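Local structure of phosphoglycerol transferase GacH (Streptococcus pyogenes MGAS5005, 6DGM) at residues K133-M138 and L155-F160; V41-S46 and T264-G269. The protein probably transfers glycerol phosphate onto a streptococcal rhamnose polysaccharide, this chain being its metal-binding catalytic domain of the sulfatase and lipoteichoic acid synthase type. All blocks are in the same frame, centred on the assembly; numbering follows the deposited sequence.

Contact 1: K133-M138 and L155-F160; sequences KNRIAM and LGFSKF
I136 and A137 pair in parallel with K159 and F160, a short ladder at the edge of the main sheet in which A137 N donates to K159 O at 2.9 Å and almost straight. One step earlier the chain of 155-160 is still loop, yet S158 N already reaches R135 O, lying in the plane of that carbonyl. The pairing closes a beta-alpha-beta crossover: strand 135-139, helix 148-154, strand 159-162. R135, with F157 and A137, carries the side-chain contact. The CB of R135 sits over the centre of the F157 ring, 3.6 Å from its centroid, a CH-pi contact, while A137 N and I136 C lie at the edge of the same ring. CG of R135 stands beside the backbone N (chi1 -62°), and the chain runs on extended from CG to NE; NH1 makes a weak, bent bond of 2.9 Å to L155 O. The firmer polar partner of this guanidinium is Y130 O, which takes NH2. G156, with positive phi, completes a Schellman motif ending helix 148-154. On the same side as R135, A137 CB touches CD1 of F160 at 3.7 Å and CD2 of F157 at 3.9 Å; Y152 meets both rings edge-to-face. The arginine thus offers its aliphatic root to an aromatic face and, weakly, its NH1 to L155 O just past the helix end; the carbonyl oxygens of L155 and Y130 would probably stabilise the guanidinium charge.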
loop_
_atom_site.group_PDB
_atom_site.type_symbol
_atom_site.label_atom_id
_atom_site.label_comp_id
_atom_site.label_asym_id
_atom_site.label_seq_id
_atom_site.Cartn_x
_atom_site.Cartn_y
_atom_site.Cartn_z
ATOM N N LYS A 133 18.324 6.619 9.605
ATOM C CA LYS A 133 17.790 7.455 10.677
ATOM C C LYS A 133 16.436 8.079 10.340
ATOM O O LYS A 133 15.728 8.543 11.255
ATOM C CB LYS A 133 18.787 8.576 11.036
ATOM C CG LYS A 133 18.897 9.685 10.019
ATOM C CD LYS A 133 19.825 10.795 10.504
ATOM C CE LYS A 133 19.919 11.882 9.471
ATOM N NZ LYS A 133 20.902 12.920 9.886
ATOM N N ASN A 134 16.054 8.113 9.063
ATOM C CA ASN A 134 14.825 8.764 8.620
ATOM C C ASN A 134 13.773 7.778 8.140
ATOM O O ASN A 134 12.823 8.171 7.452
ATOM C CB ASN A 134 15.151 9.785 7.526
ATOM C CG ASN A 134 15.905 10.975 8.066
ATOM O OD1 ASN A 134 15.689 11.402 9.205
ATOM N ND2 ASN A 134 16.811 11.507 7.260
ATOM N N ARG A 135 13.939 6.496 8.471
ATOM C CA ARG A 135 12.967 5.465 8.136
ATOM C C ARG A 135 12.192 5.121 9.400
ATOM O O ARG A 135 12.781 4.679 10.385
ATOM C CB ARG A 135 13.656 4.195 7.639
ATOM C CG ARG A 135 14.478 4.361 6.380
ATOM C CD ARG A 135 15.285 3.083 6.095
ATOM N NE ARG A 135 16.309 3.378 5.096
ATOM C CZ ARG A 135 17.404 2.660 4.908
ATOM N NH1 ARG A 135 17.612 1.579 5.653
ATOM N NH2 ARG A 135 18.293 3.032 3.987
ATOM N N ILE A 136 10.875 5.302 9.367
ATOM C CA ILE A 136 10.040 5.165 10.555
ATOM C C ILE A 136 8.853 4.273 10.239
ATOM O O ILE A 136 8.135 4.529 9.270
ATOM C CB ILE A 136 9.543 6.546 11.045
ATOM C CG1 ILE A 136 10.732 7.449 11.388
ATOM C CG2 ILE A 136 8.549 6.370 12.215
ATOM C CD1 ILE A 136 10.352 8.913 11.672
ATOM N N ALA A 137 8.639 3.232 11.057
ATOM C CA ALA A 137 7.449 2.402 10.986
ATOM C C ALA A 137 6.559 2.650 12.197
ATOM O O ALA A 137 7.041 3.006 13.267
ATOM C CB ALA A 137 7.821 0.898 10.929
ATOM N N MET A 138 5.252 2.462 12.016
ATOM C CA MET A 138 4.278 2.715 13.072
ATOM C C MET A 138 3.112 1.752 12.953
ATOM O O MET A 138 2.518 1.645 11.879
ATOM C CB MET A 138 3.727 4.141 12.945
ATOM C CG MET A 138 4.797 5.189 12.984
ATOM S SD MET A 138 4.166 6.875 12.695
ATOM C CE MET A 138 2.905 6.957 13.850
ATOM N N LEU A 155 15.316 -4.011 7.289
ATOM C CA LEU A 155 15.258 -2.878 6.377
ATOM C C LEU A 155 15.916 -1.640 6.965
ATOM O O LEU A 155 15.859 -0.578 6.351
ATOM C CB LEU A 155 13.813 -2.565 5.988
ATOM C CG LEU A 155 13.121 -3.609 5.107
ATOM C CD1 LEU A 155 11.691 -3.216 4.799
ATOM C CD2 LEU A 155 13.915 -3.848 3.821
ATOM N N GLY A 156 16.548 -1.756 8.131
ATOM C CA GLY A 156 17.342 -0.666 8.662
ATOM C C GLY A 156 16.550 0.502 9.194
ATOM O O GLY A 156 17.052 1.644 9.179
ATOM N N PHE A 157 15.335 0.275 9.668
ATOM C CA PHE A 157 14.508 1.362 10.162
ATOM C C PHE A 157 15.010 1.817 11.525
ATOM O O PHE A 157 15.406 1.002 12.366
ATOM C CB PHE A 157 13.046 0.923 10.261
ATOM C CG PHE A 157 12.269 1.099 8.977
ATOM C CD1 PHE A 157 12.723 0.558 7.787
ATOM C CD2 PHE A 157 11.085 1.812 8.968
ATOM C CE1 PHE A 157 12.001 0.721 6.596
ATOM C CE2 PHE A 157 10.371 1.987 7.791
ATOM C CZ PHE A 157 10.838 1.455 6.597
ATOM N N SER A 158 14.970 3.121 11.751
ATOM C CA SER A 158 15.457 3.654 13.014
ATOM C C SER A 158 14.417 3.544 14.116
ATOM O O SER A 158 14.774 3.389 15.291
ATOM C CB SER A 158 15.841 5.118 12.819
ATOM O OG SER A 158 16.122 5.741 14.061
ATOM N N LYS A 159 13.145 3.632 13.760
ATOM C CA LYS A 159 12.076 3.626 14.736
ATOM C C LYS A 159 10.955 2.725 14.248
ATOM O O LYS A 159 10.670 2.643 13.049
ATOM C CB LYS A 159 11.481 5.022 14.952
ATOM C CG LYS A 159 12.401 5.961 15.704
ATOM C CD LYS A 159 11.671 7.241 16.102
ATOM C CE LYS A 159 12.585 8.176 16.893
ATOM N NZ LYS A 159 11.844 9.398 17.286
ATOM N N PHE A 160 10.313 2.057 15.193
ATOM C CA PHE A 160 9.096 1.279 14.928
ATOM C C PHE A 160 8.195 1.516 16.139
ATOM O O PHE A 160 8.319 0.838 17.165
ATOM C CB PHE A 160 9.417 -0.197 14.707
ATOM C CG PHE A 160 8.233 -1.051 14.343
ATOM C CD1 PHE A 160 6.958 -0.535 14.202
ATOM C CD2 PHE A 160 8.416 -2.404 14.134
ATOM C CE1 PHE A 160 5.877 -1.357 13.879
ATOM C CE2 PHE A 160 7.335 -3.239 13.830
ATOM C CZ PHE A 160 6.070 -2.706 13.687
#

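Contact 2: V41-S46 and T264-G269; sequences VIYLLS and TVVFYG
Y268 and L45 meet on one face of a parallel strand pair, 41-46 beside 264-269, whose short axes run 4.7 Å apart at 17°. From CB, the Y268 side chain sets out with CG between the backbone N and the carbonyl carbon (chi1 69°); the ring lies across L45. CD1 comes within 3.6 Å of L44 O, CE1 lies nearest to L45 CA, and that CA stands over the ring face, displaced toward the rim, in a CH-pi contact. CE2 and CZ rest against L45 CG, with CZ to CG at 3.7 Å, and the hydroxyl OH at the tip packs on L45 CD1 at 3.3 Å. On the same face, V266 CG2 presses on Y43 CE1 at 3.5 Å. The other face carries L44 and F267 side by side, pointing the same way, with L44 CD1 against F267 CD2; S46 CB lies against F267 CZ, 3.6 Å away. Five main-chain bonds join the strands, from I42 N to T264 O through to S46 N to Y268 O at 2.8 Å. Helix 182-192 covers the L44 and F267 face through Y186 and I189. Helices 89-98 and 314-321 cover the other, where L45 touches the manganese ligands T89 and D270. Strands 200-204 and 290-297 flank the pair, in the middle of the mixed sheet of a sulfatase/alkaline phosphatase-type domain.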
loop_
_atom_site.group_PDB
_atom_site.type_symbol
_atom_site.label_atom_id
_atom_site.label_comp_id
_atom_site.label_asym_id
_atom_site.label_seq_id
_atom_site.Cartn_x
_atom_site.Cartn_y
_atom_site.Cartn_z
ATOM N N VAL A 41 7.820 10.769 2.253
ATOM C CA VAL A 41 6.813 9.860 1.727
ATOM C C VAL A 41 6.229 9.069 2.885
ATOM O O VAL A 41 6.974 8.557 3.735
ATOM C CB VAL A 41 7.411 8.925 0.658
ATOM C CG1 VAL A 41 6.427 7.843 0.331
ATOM C CG2 VAL A 41 7.789 9.748 -0.594
ATOM N N ILE A 42 4.900 8.995 2.925
ATOM C CA ILE A 42 4.155 8.281 3.957
ATOM C C ILE A 42 3.302 7.222 3.270
ATOM O O ILE A 42 2.427 7.562 2.467
ATOM C CB ILE A 42 3.265 9.233 4.767
ATOM C CG1 ILE A 42 4.108 10.303 5.472
ATOM C CG2 ILE A 42 2.446 8.431 5.775
ATOM C CD1 ILE A 42 3.307 11.527 5.915
ATOM N N TYR A 43 3.561 5.953 3.562
ATOM C CA TYR A 43 2.707 4.860 3.109
ATOM C C TYR A 43 1.744 4.566 4.248
ATOM O O TYR A 43 2.174 4.179 5.336
ATOM C CB TYR A 43 3.511 3.611 2.749
ATOM C CG TYR A 43 4.127 3.599 1.367
ATOM C CD1 TYR A 43 4.293 4.770 0.640
ATOM C CD2 TYR A 43 4.563 2.413 0.797
ATOM C CE1 TYR A 43 4.870 4.750 -0.624
ATOM C CE2 TYR A 43 5.135 2.385 -0.461
ATOM C CZ TYR A 43 5.287 3.544 -1.166
ATOM O OH TYR A 43 5.852 3.518 -2.430
ATOM N N LEU A 44 0.460 4.795 4.015
ATOM C CA LEU A 44 -0.560 4.781 5.067
ATOM C C LEU A 44 -1.537 3.666 4.723
ATOM O O LEU A 44 -2.436 3.847 3.897
ATOM C CB LEU A 44 -1.252 6.130 5.114
ATOM C CG LEU A 44 -1.989 6.540 6.394
ATOM C CD1 LEU A 44 -3.001 5.484 6.788
ATOM C CD2 LEU A 44 -1.031 6.788 7.525
ATOM N N LEU A 45 -1.326 2.498 5.322
ATOM C CA LEU A 45 -2.243 1.369 5.210
ATOM C C LEU A 45 -3.360 1.621 6.209
ATOM O O LEU A 45 -3.133 1.592 7.420
ATOM C CB LEU A 45 -1.494 0.074 5.490
ATOM C CG LEU A 45 -2.249 -1.246 5.267
ATOM C CD1 LEU A 45 -1.308 -2.449 5.317
ATOM C CD2 LEU A 45 -3.408 -1.424 6.276
ATOM N N SER A 46 -4.553 1.891 5.699
ATOM C CA SER A 46 -5.726 2.215 6.508
ATOM C C SER A 46 -6.527 0.920 6.657
ATOM O O SER A 46 -7.238 0.499 5.737
ATOM C CB SER A 46 -6.529 3.319 5.830
ATOM O OG SER A 46 -7.631 3.720 6.635
ATOM N N THR A 264 4.395 13.396 0.289
ATOM C CA THR A 264 3.390 12.650 -0.470
ATOM C C THR A 264 2.917 11.468 0.363
ATOM O O THR A 264 3.723 10.793 1.001
ATOM C CB THR A 264 3.924 12.202 -1.838
ATOM O OG1 THR A 264 4.238 13.357 -2.628
ATOM C CG2 THR A 264 2.885 11.394 -2.605
ATOM N N VAL A 265 1.604 11.269 0.382
ATOM C CA VAL A 265 0.950 10.189 1.112
ATOM C C VAL A 265 0.372 9.210 0.096
ATOM O O VAL A 265 -0.365 9.609 -0.816
ATOM C CB VAL A 265 -0.180 10.723 2.007
ATOM C CG1 VAL A 265 -0.880 9.579 2.722
ATOM C CG2 VAL A 265 0.339 11.761 3.016
ATOM N N VAL A 266 0.697 7.931 0.264
ATOM C CA VAL A 266 0.038 6.836 -0.435
ATOM C C VAL A 266 -0.908 6.206 0.582
ATOM O O VAL A 266 -0.461 5.592 1.549
ATOM C CB VAL A 266 1.044 5.806 -0.958
ATOM C CG1 VAL A 266 0.317 4.678 -1.674
ATOM C CG2 VAL A 266 2.078 6.460 -1.882
ATOM N N PHE A 267 -2.210 6.397 0.392
ATOM C CA PHE A 267 -3.237 6.008 1.349
ATOM C C PHE A 267 -4.086 4.928 0.705
ATOM O O PHE A 267 -4.555 5.101 -0.418
ATOM C CB PHE A 267 -4.113 7.235 1.635
ATOM C CG PHE A 267 -5.193 7.000 2.643
ATOM C CD1 PHE A 267 -6.403 6.450 2.253
ATOM C CD2 PHE A 267 -5.011 7.354 3.972
ATOM C CE1 PHE A 267 -7.413 6.233 3.170
ATOM C CE2 PHE A 267 -6.035 7.140 4.904
ATOM C CZ PHE A 267 -7.233 6.577 4.488
ATOM N N TYR A 268 -4.322 3.827 1.424
ATOM C CA TYR A 268 -5.080 2.739 0.826
ATOM C C TYR A 268 -5.674 1.853 1.908
ATOM O O TYR A 268 -5.088 1.683 2.980
ATOM C CB TYR A 268 -4.209 1.887 -0.126
ATOM C CG TYR A 268 -3.144 1.070 0.580
ATOM C CD1 TYR A 268 -1.967 1.657 1.029
ATOM C CD2 TYR A 268 -3.316 -0.302 0.786
ATOM C CE1 TYR A 268 -0.991 0.910 1.664
ATOM C CE2 TYR A 268 -2.342 -1.059 1.425
ATOM C CZ TYR A 268 -1.187 -0.451 1.853
ATOM O OH TYR A 268 -0.229 -1.218 2.473
ATOM N N GLY A 269 -6.834 1.277 1.605
ATOM C CA GLY A 269 -7.332 0.193 2.427
ATOM C C GLY A 269 -6.714 -1.120 1.980
ATOM O O GLY A 269 -6.558 -1.399 0.786
#

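In the fold
Both contacts are parallel pairings in one mixed sheet, but they occupy different places in it. Contact 2 lies near the centre of the chain, with all its residues buried; contact 1 is at the edge, partly buried, and closes the beta-alpha-beta unit 135-139, 148-154, 159-162. Their centres are 16 Å apart, with strand 200-204 between them, and helix 182-192 touches side chains of both. The central pair joins elements far apart in sequence by a regular ladder and apolar packing, and leads directly to the manganese site. Contact 1 has fewer main-chain bonds and uses an arginine as well; its F160 side chain lies about 8 Å from the bound sn-glycerol-1-phosphate.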